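Local coordinates for translation initiation factor 6 (Methanocaldococcus jannaschii, PDB 1G61), which binds the 50S ribosomal subunit and prevents its association with the 30S subunit to form the 70S initiation complex, at residues K159-P165 with V181-G187; N52-S56 with L72-E77; L20-E24 with V64-Y68; M3-F9 with A207-T213; G142-E146 with L166-E171. All coordinates share one frame. Residue numbers count along the deposited sequence, not the author numbering.

Contact 1. Residues K159-P165 with V181-G187; sequences KGCLTHP and VEYIGKG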
# COMPACT_ATOMS: atom_id res chain seq x y z
N LYS A 159 5.43 -4.71 -10.48
CA LYS A 159 6.43 -4.33 -11.48
C LYS A 159 7.66 -3.73 -10.87
O LYS A 159 8.77 -3.86 -11.41
CB LYS A 159 5.79 -3.31 -12.46
CG LYS A 159 6.65 -3.03 -13.66
CD LYS A 159 5.91 -2.15 -14.68
CE LYS A 159 6.60 -2.22 -16.05
NZ LYS A 159 5.87 -1.34 -17.01
N GLY A 160 7.55 -2.98 -9.76
CA GLY A 160 8.73 -2.32 -9.23
C GLY A 160 8.57 -1.99 -7.74
O GLY A 160 7.59 -2.31 -7.08
N CYS A 161 9.61 -1.31 -7.22
CA CYS A 161 9.65 -1.01 -5.79
C CYS A 161 10.45 0.28 -5.58
O CYS A 161 11.53 0.41 -6.17
CB CYS A 161 10.31 -2.21 -5.08
SG CYS A 161 10.59 -1.97 -3.31
N LEU A 162 9.90 1.16 -4.79
CA LEU A 162 10.60 2.38 -4.38
C LEU A 162 10.83 2.36 -2.88
O LEU A 162 9.86 2.17 -2.14
CB LEU A 162 9.82 3.63 -4.79
CG LEU A 162 10.38 4.97 -4.32
CD1 LEU A 162 11.57 5.37 -5.20
CD2 LEU A 162 9.30 6.05 -4.32
N THR A 163 12.07 2.56 -2.42
CA THR A 163 12.32 2.55 -0.99
C THR A 163 12.76 3.91 -0.47
O THR A 163 13.21 4.75 -1.24
CB THR A 163 13.40 1.52 -0.58
OG1 THR A 163 14.69 2.00 -1.00
CG2 THR A 163 13.16 0.19 -1.29
N HIS A 164 12.72 4.05 0.85
CA HIS A 164 13.45 5.05 1.61
C HIS A 164 14.85 5.24 1.04
O HIS A 164 15.53 4.26 0.66
CB HIS A 164 13.54 4.47 3.04
CG HIS A 164 14.09 5.40 4.07
ND1 HIS A 164 15.38 5.90 4.09
CD2 HIS A 164 13.46 5.93 5.15
CE1 HIS A 164 15.51 6.69 5.16
NE2 HIS A 164 14.36 6.72 5.82
N PRO A 165 15.30 6.49 0.98
CA PRO A 165 16.59 6.78 0.32
C PRO A 165 17.79 6.15 1.01
O PRO A 165 18.88 6.09 0.35
CB PRO A 165 16.65 8.32 0.36
CG PRO A 165 15.74 8.74 1.42
CD PRO A 165 14.64 7.71 1.51
N VAL A 181 10.64 -8.33 -8.60
CA VAL A 181 10.45 -7.17 -9.50
C VAL A 181 11.71 -6.90 -10.32
O VAL A 181 12.83 -7.17 -9.88
CB VAL A 181 10.06 -5.89 -8.74
CG1 VAL A 181 8.65 -6.10 -8.18
CG2 VAL A 181 11.01 -5.56 -7.60
N GLU A 182 11.53 -6.35 -11.52
CA GLU A 182 12.71 -6.09 -12.36
C GLU A 182 13.14 -4.65 -12.17
O GLU A 182 14.27 -4.30 -12.54
CB GLU A 182 12.47 -6.34 -13.84
CG GLU A 182 12.08 -7.75 -14.22
CD GLU A 182 13.08 -8.85 -13.93
OE1 GLU A 182 14.30 -8.62 -13.73
OE2 GLU A 182 12.64 -10.01 -13.88
N TYR A 183 12.30 -3.78 -11.58
CA TYR A 183 12.60 -2.37 -11.36
C TYR A 183 12.69 -2.13 -9.89
O TYR A 183 11.83 -2.59 -9.12
CB TYR A 183 11.48 -1.49 -11.95
CG TYR A 183 11.33 -1.63 -13.47
CD1 TYR A 183 10.46 -2.53 -14.06
CD2 TYR A 183 12.10 -0.82 -14.31
CE1 TYR A 183 10.35 -2.63 -15.43
CE2 TYR A 183 12.00 -0.90 -15.68
CZ TYR A 183 11.12 -1.81 -16.23
OH TYR A 183 11.05 -1.87 -17.59
N ILE A 184 13.71 -1.39 -9.43
CA ILE A 184 13.75 -0.97 -8.05
C ILE A 184 14.62 0.28 -7.95
O ILE A 184 15.56 0.51 -8.71
CB ILE A 184 14.31 -2.08 -7.15
CG1 ILE A 184 14.15 -1.73 -5.66
CG2 ILE A 184 15.77 -2.40 -7.49
CD1 ILE A 184 14.11 -2.98 -4.79
N GLY A 185 14.27 1.13 -6.97
CA GLY A 185 15.10 2.32 -6.69
C GLY A 185 14.77 2.88 -5.33
O GLY A 185 13.93 2.34 -4.61
N LYS A 186 15.46 3.97 -5.04
CA LYS A 186 15.29 4.62 -3.74
C LYS A 186 15.16 6.11 -3.91
O LYS A 186 15.78 6.69 -4.80
CB LYS A 186 16.43 4.27 -2.80
CG LYS A 186 17.85 4.55 -3.21
CD LYS A 186 18.86 3.95 -2.25
CE LYS A 186 20.02 4.84 -1.90
NZ LYS A 186 20.92 4.38 -0.76
N GLY A 187 14.40 6.77 -3.06
CA GLY A 187 14.22 8.22 -3.23
C GLY A 187 13.21 8.74 -2.20
O GLY A 187 12.79 8.05 -1.28
O HOH W 1 9.23 -6.05 -12.86
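Three sound backbone hydrogen bonds join the strands in a parallel ladder: Gly-185 N to Cys-161 O (2.9 Å, 154° at the hydrogen), Thr-163 N to Gly-185 O (2.9 Å, 156°) and Gly-187 N to Thr-163 O (3.0 Å, 158°). Thus Gly-185 bonds through its N to Cys-161 and through its O to Thr-163, the alternation expected of parallel strands. Toward the N-terminal end the ladder loosens: Cys-161 N to Tyr-183 O is weak (3.2 Å, 124°), and beyond it a water takes over, donating to Lys-159 O and accepting from Glu-182 N, both at 2.7 Å. CA-H...O contacts fill in between, such as Leu-162 CA to Gly-185 O at 3.3 Å. The axes of 160-163 and 183-186 approach to 4.6 Å and diverge by only 8°.

Packing differs on the two faces. On that of Cys-161, Thr-163, Ile-184 and Lys-186, Cys-161 CB meets Ile-184 CD1 at 3.9 Å, and Thr-163 OG1 lies 3.4 Å from Lys-186 CB; helix 169-179 packs here through Leu-172 and Leu-175. On the other face Leu-162 reaches Gly-187 N with its CD1 (3.8 Å) and rests against Ile-221 and Ala-224 of helix 215-225. Parallel neighbours linked through helix 169-179 form a beta-alpha-beta crossover, the core of one alpha/beta subdomain of this fold.

Contact 2. Residues N52-S56 with L72-E77; sequences NIGGS and LPKIVE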
# COMPACT_ATOMS: atom_id res chain seq x y z
N ASN A 52 -14.54 3.76 5.78
CA ASN A 52 -13.75 3.86 6.98
C ASN A 52 -13.18 2.50 7.36
O ASN A 52 -13.73 1.46 6.95
CB ASN A 52 -14.62 4.33 8.16
CG ASN A 52 -15.08 5.78 8.10
OD1 ASN A 52 -14.47 6.62 7.44
ND2 ASN A 52 -16.17 6.03 8.81
N ILE A 53 -12.14 2.51 8.19
CA ILE A 53 -11.66 1.30 8.89
C ILE A 53 -11.45 1.67 10.37
O ILE A 53 -10.70 2.60 10.61
CB ILE A 53 -10.41 0.64 8.31
CG1 ILE A 53 -10.67 0.21 6.85
CG2 ILE A 53 -9.93 -0.53 9.17
CD1 ILE A 53 -9.49 -0.40 6.11
N GLY A 54 -12.13 1.00 11.30
CA GLY A 54 -12.01 1.35 12.70
C GLY A 54 -12.59 2.72 12.96
O GLY A 54 -12.27 3.37 13.98
N GLY A 55 -13.48 3.23 12.12
CA GLY A 55 -14.09 4.53 12.30
C GLY A 55 -13.28 5.62 11.64
O GLY A 55 -13.73 6.78 11.68
N SER A 56 -12.14 5.29 11.08
CA SER A 56 -11.06 6.12 10.64
C SER A 56 -10.95 6.23 9.13
O SER A 56 -11.25 5.27 8.43
CB SER A 56 -9.75 5.52 11.24
OG SER A 56 -8.63 6.20 10.81
N LEU A 72 -7.27 -6.77 7.74
CA LEU A 72 -7.94 -5.70 8.48
C LEU A 72 -7.51 -5.81 9.94
O LEU A 72 -7.30 -6.91 10.44
CB LEU A 72 -9.44 -5.87 8.32
CG LEU A 72 -9.95 -5.63 6.90
CD1 LEU A 72 -11.39 -6.14 6.78
CD2 LEU A 72 -9.87 -4.15 6.54
N PRO A 73 -7.45 -4.68 10.65
CA PRO A 73 -7.09 -4.69 12.06
C PRO A 73 -8.29 -5.06 12.92
O PRO A 73 -9.47 -5.06 12.49
CB PRO A 73 -6.68 -3.22 12.28
CG PRO A 73 -7.64 -2.44 11.42
CD PRO A 73 -7.70 -3.30 10.15
N LYS A 74 -7.98 -5.36 14.22
CA LYS A 74 -9.02 -5.84 15.11
C LYS A 74 -10.09 -4.78 15.36
O LYS A 74 -11.18 -5.13 15.84
CB LYS A 74 -8.41 -6.32 16.43
CG LYS A 74 -7.75 -5.20 17.23
CD LYS A 74 -7.07 -5.75 18.48
CE LYS A 74 -6.30 -4.67 19.22
NZ LYS A 74 -6.04 -5.03 20.64
N ILE A 75 -9.80 -3.51 15.11
CA ILE A 75 -10.75 -2.43 15.36
C ILE A 75 -11.74 -2.29 14.22
O ILE A 75 -12.61 -1.41 14.30
CB ILE A 75 -9.99 -1.11 15.62
CG1 ILE A 75 -9.07 -0.68 14.46
CG2 ILE A 75 -9.23 -1.12 16.95
CD1 ILE A 75 -8.50 0.73 14.64
N VAL A 76 -11.65 -3.10 13.14
CA VAL A 76 -12.63 -2.92 12.07
C VAL A 76 -14.02 -3.15 12.64
O VAL A 76 -14.25 -4.05 13.45
CB VAL A 76 -12.28 -3.82 10.86
CG1 VAL A 76 -12.48 -5.31 11.21
CG2 VAL A 76 -13.09 -3.44 9.64
N GLU A 77 -14.98 -2.33 12.22
CA GLU A 77 -16.33 -2.39 12.76
C GLU A 77 -17.21 -3.29 11.93
O GLU A 77 -16.95 -3.46 10.73
CB GLU A 77 -16.89 -0.94 12.83
CG GLU A 77 -15.95 -0.14 13.73
CD GLU A 77 -16.29 1.31 13.93
OE1 GLU A 77 -17.34 1.79 13.45
OE2 GLU A 77 -15.55 2.09 14.58
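A type I' beta turn, Ile-53 to Ser-56, follows the last strand of one alpha/beta subdomain and docks on a type I turn, Pro-73 to Val-76, that leads from strand 69-73 of the next subdomain into helix 78-90. Each turn is closed by its own backbone bonds, including Ser-56 N to Ile-53 O at 3.1 Å and Val-76 N to Pro-73 O at 3.0 Å.

Ile-53 loses the largest area, 72 Å². Its CD1 lies 3.8 Å from Leu-72 CD2, while its CG2 meets Pro-73 CD at 3.7 Å and Val-76 CG2 at 4.3 Å, so one side chain bridges the strand end and the turn. Leu-62 of helix 59-62 also touches it.

Gly-54, with 63 Å² covered, sits where the alpha carbons come nearest, 4.4 Å between Gly-54 CA and Val-76 CA. Its phi of 66° suits glycine, and a CB here would stand 2.6 Å from Ile-75 CD1, a clash.

Glu-77, the N-cap residue of helix 78-90, contributes 39 Å² as its carboxylate approaches the glycine turn; the amides of Gly-54 and Gly-55 bond instead to the carboxylate of Glu-80. The backbones make one close CA-H...O contact, Gly-54 CA to Ile-75 O, at 3.2 Å and 148°.

Contact 3. Residues L20-E24 with V64-Y68; sequences LTTEE and VANKY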
# COMPACT_ATOMS: atom_id res chain seq x y z
N LEU A 20 -5.13 2.60 -0.11
CA LEU A 20 -4.29 1.50 -0.57
C LEU A 20 -4.82 1.07 -1.94
O LEU A 20 -6.03 1.25 -2.25
CB LEU A 20 -4.18 0.33 0.37
CG LEU A 20 -5.44 -0.49 0.66
CD1 LEU A 20 -5.76 -1.59 -0.35
CD2 LEU A 20 -5.23 -1.20 1.99
N THR A 21 -4.01 0.40 -2.73
CA THR A 21 -4.46 -0.19 -3.99
C THR A 21 -3.82 -1.56 -4.24
O THR A 21 -2.73 -1.87 -3.75
CB THR A 21 -4.11 0.76 -5.16
OG1 THR A 21 -4.87 0.38 -6.34
CG2 THR A 21 -2.63 0.81 -5.51
N THR A 22 -4.54 -2.34 -5.04
CA THR A 22 -4.01 -3.54 -5.66
C THR A 22 -4.10 -3.31 -7.17
O THR A 22 -4.34 -2.18 -7.63
CB THR A 22 -4.76 -4.80 -5.21
OG1 THR A 22 -6.05 -4.82 -5.81
CG2 THR A 22 -4.90 -4.80 -3.70
N GLU A 23 -3.90 -4.39 -7.95
CA GLU A 23 -4.19 -4.31 -9.39
C GLU A 23 -5.70 -4.16 -9.63
O GLU A 23 -6.05 -3.66 -10.71
CB GLU A 23 -3.71 -5.53 -10.17
CG GLU A 23 -2.20 -5.77 -10.06
CD GLU A 23 -1.42 -4.69 -10.76
OE1 GLU A 23 -1.80 -4.26 -11.88
OE2 GLU A 23 -0.39 -4.24 -10.22
N GLU A 24 -6.55 -4.57 -8.70
CA GLU A 24 -8.00 -4.64 -8.97
C GLU A 24 -8.82 -3.65 -8.19
O GLU A 24 -9.86 -3.16 -8.71
CB GLU A 24 -8.52 -6.07 -8.74
CG GLU A 24 -7.88 -7.11 -9.65
CD GLU A 24 -6.53 -7.72 -9.30
OE1 GLU A 24 -6.03 -7.71 -8.11
OE2 GLU A 24 -5.86 -8.30 -10.24
N VAL A 64 -4.07 -3.69 4.45
CA VAL A 64 -3.18 -4.20 3.41
C VAL A 64 -3.96 -5.07 2.47
O VAL A 64 -4.86 -5.79 2.94
CB VAL A 64 -2.15 -5.11 4.13
CG1 VAL A 64 -1.34 -5.92 3.20
CG2 VAL A 64 -1.26 -4.26 5.03
N ALA A 65 -3.63 -5.07 1.18
CA ALA A 65 -4.30 -6.00 0.28
C ALA A 65 -3.42 -6.35 -0.90
O ALA A 65 -2.50 -5.60 -1.25
CB ALA A 65 -5.62 -5.43 -0.26
N ASN A 66 -3.72 -7.51 -1.46
CA ASN A 66 -3.08 -7.86 -2.74
C ASN A 66 -4.15 -8.59 -3.56
O ASN A 66 -5.36 -8.47 -3.25
CB ASN A 66 -1.78 -8.62 -2.56
CG ASN A 66 -1.92 -10.04 -2.07
OD1 ASN A 66 -3.05 -10.49 -1.77
ND2 ASN A 66 -0.78 -10.77 -2.02
N LYS A 67 -3.76 -9.32 -4.61
CA LYS A 67 -4.79 -10.00 -5.44
C LYS A 67 -5.52 -11.08 -4.65
O LYS A 67 -6.67 -11.42 -4.99
CB LYS A 67 -4.13 -10.68 -6.63
CG LYS A 67 -5.12 -11.17 -7.68
CD LYS A 67 -4.41 -12.01 -8.80
CE LYS A 67 -4.26 -13.45 -8.35
NZ LYS A 67 -3.47 -14.28 -9.32
N TYR A 68 -4.87 -11.64 -3.63
CA TYR A 68 -5.36 -12.82 -2.92
C TYR A 68 -6.05 -12.51 -1.59
O TYR A 68 -6.93 -13.29 -1.21
CB TYR A 68 -4.19 -13.76 -2.63
CG TYR A 68 -3.56 -14.32 -3.91
CD1 TYR A 68 -2.30 -13.91 -4.35
CD2 TYR A 68 -4.23 -15.27 -4.67
CE1 TYR A 68 -1.70 -14.41 -5.50
CE2 TYR A 68 -3.66 -15.77 -5.83
CZ TYR A 68 -2.40 -15.34 -6.25
OH TYR A 68 -1.89 -15.89 -7.40
O HOH W 2 -7.24 -7.15 -4.99
O HOH W 3 -8.12 -9.50 -6.52
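Two short strand ends run side by side, 11° apart in direction, yet are joined by side-chain contacts and water rather than by a beta ladder: 20-21 and 64-65 are edge strands of separate sheets, no backbone hydrogen bonds link them, and the CA atoms of Leu-20 and Val-64 are 7.0 Å apart, closing to 5.3 Å between Thr-22 CA and Asn-66 CA only past the strands. At the buried end Leu-20 CD1 packs on Ala-65 CB at 3.8 Å and Leu-20 CD2 on Val-64 N at 3.7 Å. Further along, Thr-22 CG2 comes within 3.6 Å of Ala-65 CB and 3.5 Å of Ala-65 O.

The two chains then turn in matching ways. Thr-22 OG1 accepts from Glu-24 N (2.9 Å, an ST turn) and Asn-66 OD1 from Tyr-68 N (2.8 Å, an Asx turn), each at the same place in a hairpin, as expected of repeated subdomains in this pseudo-fivefold family fold.

Water links the polar end. One molecule lies 2.7 Å from Thr-22 OG1 and 2.9 Å from Asn-66 O; a second joins Lys-67 O at 2.9 Å to Glu-24 OE1, weakly, at 3.2 Å. Lys-67 NZ bonds Tyr-68 OH (3.0 Å). The joint between subdomains therefore rests on apolar packing inside and solvent bridges outside, with no direct salt bridge from Glu-24 to Lys-67.

Contact 4. Residues M3-F9 with A207-T213; sequences MIIRKYF and AVVGGDT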
# COMPACT_ATOMS: atom_id res chain seq x y z
N MET A 3 0.75 7.95 -16.89
CA MET A 3 0.56 6.88 -15.91
C MET A 3 0.65 7.31 -14.45
O MET A 3 0.34 6.53 -13.55
CB MET A 3 1.61 5.78 -16.14
CG MET A 3 1.44 4.95 -17.41
SD MET A 3 3.01 4.03 -17.63
CE MET A 3 4.35 6.11 -18.02
N ILE A 4 1.06 8.53 -14.16
CA ILE A 4 1.20 9.00 -12.79
C ILE A 4 0.57 10.38 -12.63
O ILE A 4 0.82 11.23 -13.50
CB ILE A 4 2.70 9.14 -12.43
CG1 ILE A 4 3.49 7.84 -12.59
CG2 ILE A 4 2.84 9.69 -11.02
CD1 ILE A 4 4.85 7.87 -11.90
N ILE A 5 -0.24 10.56 -11.60
CA ILE A 5 -0.83 11.87 -11.31
C ILE A 5 -0.38 12.27 -9.93
O ILE A 5 -0.13 11.44 -9.06
CB ILE A 5 -2.38 11.87 -11.37
CG1 ILE A 5 -2.96 11.06 -10.20
CG2 ILE A 5 -2.87 11.36 -12.72
CD1 ILE A 5 -4.48 11.00 -10.21
N ARG A 6 -0.25 13.57 -9.79
CA ARG A 6 -0.10 14.20 -8.49
C ARG A 6 -1.41 14.59 -7.87
O ARG A 6 -2.23 15.21 -8.56
CB ARG A 6 0.62 15.54 -8.71
CG ARG A 6 2.12 15.40 -8.60
CD ARG A 6 2.72 16.82 -8.62
NE ARG A 6 4.17 16.80 -8.78
CZ ARG A 6 4.85 16.85 -9.93
NH1 ARG A 6 4.23 16.90 -11.09
NH2 ARG A 6 6.16 16.85 -9.88
N LYS A 7 -1.65 14.30 -6.61
CA LYS A 7 -2.90 14.63 -5.99
C LYS A 7 -2.70 15.03 -4.54
O LYS A 7 -1.80 14.48 -3.88
CB LYS A 7 -3.89 13.45 -5.94
CG LYS A 7 -4.53 13.04 -7.22
CD LYS A 7 -5.52 14.09 -7.70
CE LYS A 7 -6.76 14.07 -6.80
NZ LYS A 7 -7.65 15.19 -7.20
N TYR A 8 -3.56 15.91 -4.07
CA TYR A 8 -3.83 16.05 -2.66
C TYR A 8 -5.24 15.49 -2.46
O TYR A 8 -6.09 15.60 -3.34
CB TYR A 8 -3.80 17.50 -2.21
CG TYR A 8 -2.54 18.25 -2.50
CD1 TYR A 8 -2.34 18.91 -3.71
CD2 TYR A 8 -1.52 18.28 -1.55
CE1 TYR A 8 -1.14 19.58 -3.92
CE2 TYR A 8 -0.33 18.94 -1.75
CZ TYR A 8 -0.15 19.59 -2.96
OH TYR A 8 1.01 20.28 -3.19
N PHE A 9 -5.47 14.86 -1.32
CA PHE A 9 -6.81 14.41 -0.93
C PHE A 9 -7.37 15.41 0.08
O PHE A 9 -6.94 15.37 1.25
CB PHE A 9 -6.74 13.02 -0.31
CG PHE A 9 -6.49 11.87 -1.26
CD1 PHE A 9 -6.41 12.06 -2.65
CD2 PHE A 9 -6.35 10.59 -0.76
CE1 PHE A 9 -6.21 11.00 -3.50
CE2 PHE A 9 -6.12 9.52 -1.63
CZ PHE A 9 -6.05 9.73 -2.99
N ALA A 207 0.23 5.31 -10.87
CA ALA A 207 0.48 5.71 -9.48
C ALA A 207 -0.21 7.05 -9.20
O ALA A 207 -0.39 7.90 -10.08
CB ALA A 207 1.97 5.85 -9.21
N VAL A 208 -0.57 7.22 -7.93
CA VAL A 208 -1.03 8.51 -7.39
C VAL A 208 0.05 8.94 -6.42
O VAL A 208 0.30 8.22 -5.43
CB VAL A 208 -2.42 8.43 -6.74
CG1 VAL A 208 -2.88 9.81 -6.27
CG2 VAL A 208 -3.42 7.83 -7.71
N VAL A 209 0.67 10.09 -6.65
CA VAL A 209 1.73 10.53 -5.78
C VAL A 209 1.31 11.81 -5.06
O VAL A 209 0.57 12.62 -5.67
CB VAL A 209 3.06 10.81 -6.53
CG1 VAL A 209 2.97 11.99 -7.45
CG2 VAL A 209 4.23 11.04 -5.59
N GLY A 210 1.79 11.99 -3.83
CA GLY A 210 1.38 13.19 -3.11
C GLY A 210 1.74 14.45 -3.89
O GLY A 210 2.78 14.54 -4.57
N GLY A 211 0.87 15.46 -3.78
CA GLY A 211 0.93 16.70 -4.55
C GLY A 211 2.22 17.48 -4.39
O GLY A 211 2.59 18.29 -5.28
N ASP A 212 2.97 17.37 -3.29
CA ASP A 212 4.18 18.13 -3.11
C ASP A 212 5.40 17.49 -3.78
O ASP A 212 6.49 18.03 -3.76
CB ASP A 212 4.48 18.28 -1.62
CG ASP A 212 3.39 19.13 -0.94
OD1 ASP A 212 2.95 20.15 -1.55
OD2 ASP A 212 3.03 18.78 0.20
N THR A 213 5.21 16.29 -4.34
CA THR A 213 6.33 15.60 -4.98
C THR A 213 6.94 16.46 -6.08
O THR A 213 6.20 17.01 -6.91
CB THR A 213 5.81 14.25 -5.52
OG1 THR A 213 5.36 13.50 -4.39
CG2 THR A 213 6.89 13.44 -6.21
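Small and branched apolar side chains pair across the two strands on both faces. On one, Ile-4 places CG1 4.2 Å from Ala-207 CB and CG2 4.2 Å from Val-209 CG1; on the other, Ile-5 CG1 meets Val-208 CG2 at 4.1 Å and the aliphatic part of Lys-7 lies along the same valine (CG to CG1, 3.7 Å). Helix 215-225 packs on the Val-209 face through Leu-218, and helix 34-44 on the Val-208 face through Val-43.

The backbones form a regular parallel ladder, in which Ala-207 N to Met-3 O (2.9 Å), Ile-5 N to Ala-207 O (3.1 Å), Val-209 N to Ile-5 O (2.9 Å) and Lys-7 N to Val-209 O (2.9 Å) succeed one another. The axes approach to 4.7 Å and cross at -33°, a marked twist, and the last rung, Gly-211 N to Lys-7 O, is weak (2.8 Å, 117°).

At the polar edge, Arg-6 NE and NH2 both donate to Thr-213 O (2.8 and 3.0 Å). Tyr-8 OH donates to Asp-212 OD1 at 2.5 Å, while Gly-211 CA sits over the Tyr-8 ring, 3.7 Å from its centroid, in a CH-pi contact. Lys-7 NZ makes salt bridges with Asp-36 and Glu-39. Pairing the first strand with one near the C-terminus closes the ring of subdomains, the "velcro" closure of this alpha-beta barrel.

Contact 5. Residues G142-E146 with L166-E171; sequences GTIAE and LVEDDE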
# COMPACT_ATOMS: atom_id res chain seq x y z
N GLY A 142 11.29 -8.33 8.46
CA GLY A 142 12.51 -7.50 8.39
C GLY A 142 12.14 -6.04 8.47
O GLY A 142 10.99 -5.69 8.86
N THR A 143 13.10 -5.20 8.13
CA THR A 143 13.01 -3.74 8.24
C THR A 143 13.32 -3.10 6.89
O THR A 143 13.72 -3.82 5.97
CB THR A 143 13.99 -3.22 9.31
OG1 THR A 143 15.30 -3.74 9.01
CG2 THR A 143 13.64 -3.79 10.68
N ILE A 144 13.16 -1.79 6.79
CA ILE A 144 13.57 -1.00 5.63
C ILE A 144 14.38 0.16 6.15
O ILE A 144 13.81 0.95 6.92
CB ILE A 144 12.35 -0.49 4.80
CG1 ILE A 144 11.53 -1.62 4.21
CG2 ILE A 144 12.83 0.53 3.75
CD1 ILE A 144 12.04 -2.14 2.90
N ALA A 145 15.66 0.24 5.76
CA ALA A 145 16.53 1.33 6.22
C ALA A 145 16.50 1.33 7.74
O ALA A 145 16.45 2.41 8.34
CB ALA A 145 16.14 2.66 5.63
N GLU A 146 16.50 0.17 8.38
CA GLU A 146 16.51 -0.03 9.83
C GLU A 146 15.17 0.24 10.50
O GLU A 146 15.06 0.09 11.73
CB GLU A 146 17.57 0.84 10.55
CG GLU A 146 18.95 0.77 9.87
CD GLU A 146 20.05 1.39 10.72
OE1 GLU A 146 20.45 2.55 10.44
OE2 GLU A 146 20.50 0.67 11.63
N LEU A 166 17.73 5.70 2.25
CA LEU A 166 18.91 5.19 2.95
C LEU A 166 19.01 3.68 2.91
O LEU A 166 19.83 3.08 3.62
CB LEU A 166 18.96 5.68 4.42
CG LEU A 166 19.13 7.20 4.53
CD1 LEU A 166 19.21 7.62 5.99
CD2 LEU A 166 20.34 7.67 3.73
N VAL A 167 18.25 3.03 2.06
CA VAL A 167 18.39 1.57 1.88
C VAL A 167 19.70 1.26 1.18
O VAL A 167 20.06 1.86 0.14
CB VAL A 167 17.20 1.03 1.06
CG1 VAL A 167 17.45 -0.40 0.63
CG2 VAL A 167 15.92 1.10 1.85
N GLU A 168 20.45 0.31 1.75
CA GLU A 168 21.76 -0.02 1.19
C GLU A 168 21.60 -1.07 0.09
O GLU A 168 20.58 -1.77 0.04
CB GLU A 168 22.68 -0.50 2.33
CG GLU A 168 23.00 0.60 3.32
CD GLU A 168 23.87 0.28 4.49
OE1 GLU A 168 24.63 -0.72 4.45
OE2 GLU A 168 23.81 1.04 5.49
N ASP A 169 22.60 -1.25 -0.78
CA ASP A 169 22.49 -2.10 -1.92
C ASP A 169 22.16 -3.54 -1.54
O ASP A 169 21.40 -4.17 -2.31
CB ASP A 169 23.79 -2.08 -2.78
CG ASP A 169 24.11 -0.69 -3.29
OD1 ASP A 169 23.20 0.15 -3.44
OD2 ASP A 169 25.34 -0.53 -3.57
N ASP A 170 22.70 -4.07 -0.46
CA ASP A 170 22.43 -5.47 -0.13
C ASP A 170 20.96 -5.64 0.21
O ASP A 170 20.35 -6.67 -0.15
CB ASP A 170 23.31 -5.97 1.00
CG ASP A 170 23.32 -5.04 2.18
OD1 ASP A 170 22.61 -4.01 2.20
OD2 ASP A 170 24.08 -5.35 3.11
N GLU A 171 20.36 -4.65 0.85
CA GLU A 171 18.93 -4.71 1.20
C GLU A 171 18.08 -4.51 -0.04
O GLU A 171 17.06 -5.18 -0.23
CB GLU A 171 18.64 -3.67 2.27
CG GLU A 171 17.14 -3.62 2.62
CD GLU A 171 16.99 -2.91 3.96
OE1 GLU A 171 16.99 -1.67 4.00
OE2 GLU A 171 16.95 -3.62 4.99
O HOH W 4 16.81 -2.45 7.24
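This is a contact between adjoining subdomains: the loop after strand 138-141 meets the N-terminal end of helix 169-179, the helix of a beta-alpha-beta unit, near the periphery of the alpha/beta fold. The contact is small, with 206 Å² buried in total, and the helix contributes to it chiefly through one side chain, Glu-171, whose CA-to-CB bond points toward the loop.

Its carboxylate serves the loop directly through OE1 and by way of a water through OE2. OE1 accepts a nearly linear hydrogen bond from Ala-145 N (2.9 Å, 171° at the hydrogen), at a residue in the left-handed backbone region (phi 55°, psi 40°). The carboxylate thus holds a backbone amide in a loop without regular secondary structure.

Beside this polar point lies an apolar patch. Ile-144 CG2 touches Val-167 CG2 at 3.7 Å, and Ala-145 CB stands 4.1 Å from Val-167 CG2 and 4.3 Å from Leu-166 CB. The patch continues beyond the two segments, where Ile-144 and Ala-145 both touch His-164, and Ile-144 reaches Leu-175 further along the helix.

Solvent completes the joint: one water accepts from Glu-146 N at 2.9 Å, lies 2.7 Å from Thr-143 OG1 and donates to Glu-171 OE2 at 2.5 Å.

Contact 4 joins the chain's two ends, and the other four fall within the sequence between. Contacts 2 and 3 alternate in sequence, with centres 17 Å apart, and share the sheet holding strands 64-65 and 69-73; contact 3 lies deeper, 8 Å from the chain's centre against 16 Å for contact 2. Contacts 1 and 5 also interleave, 12 Å between centres, and touch: Lys-186 NZ, on the strand after helix 169-179, probably hydrogen-bonds Val-167 O, just before that helix, at 2.8 Å. Contacts 1 and 2 lie on opposite sides of the chain's centre, their own centres about 30 Å apart. Contact 1 thus builds a subdomain, contacts 2, 3 and 5 join neighbours, and contact 4 closes the ring.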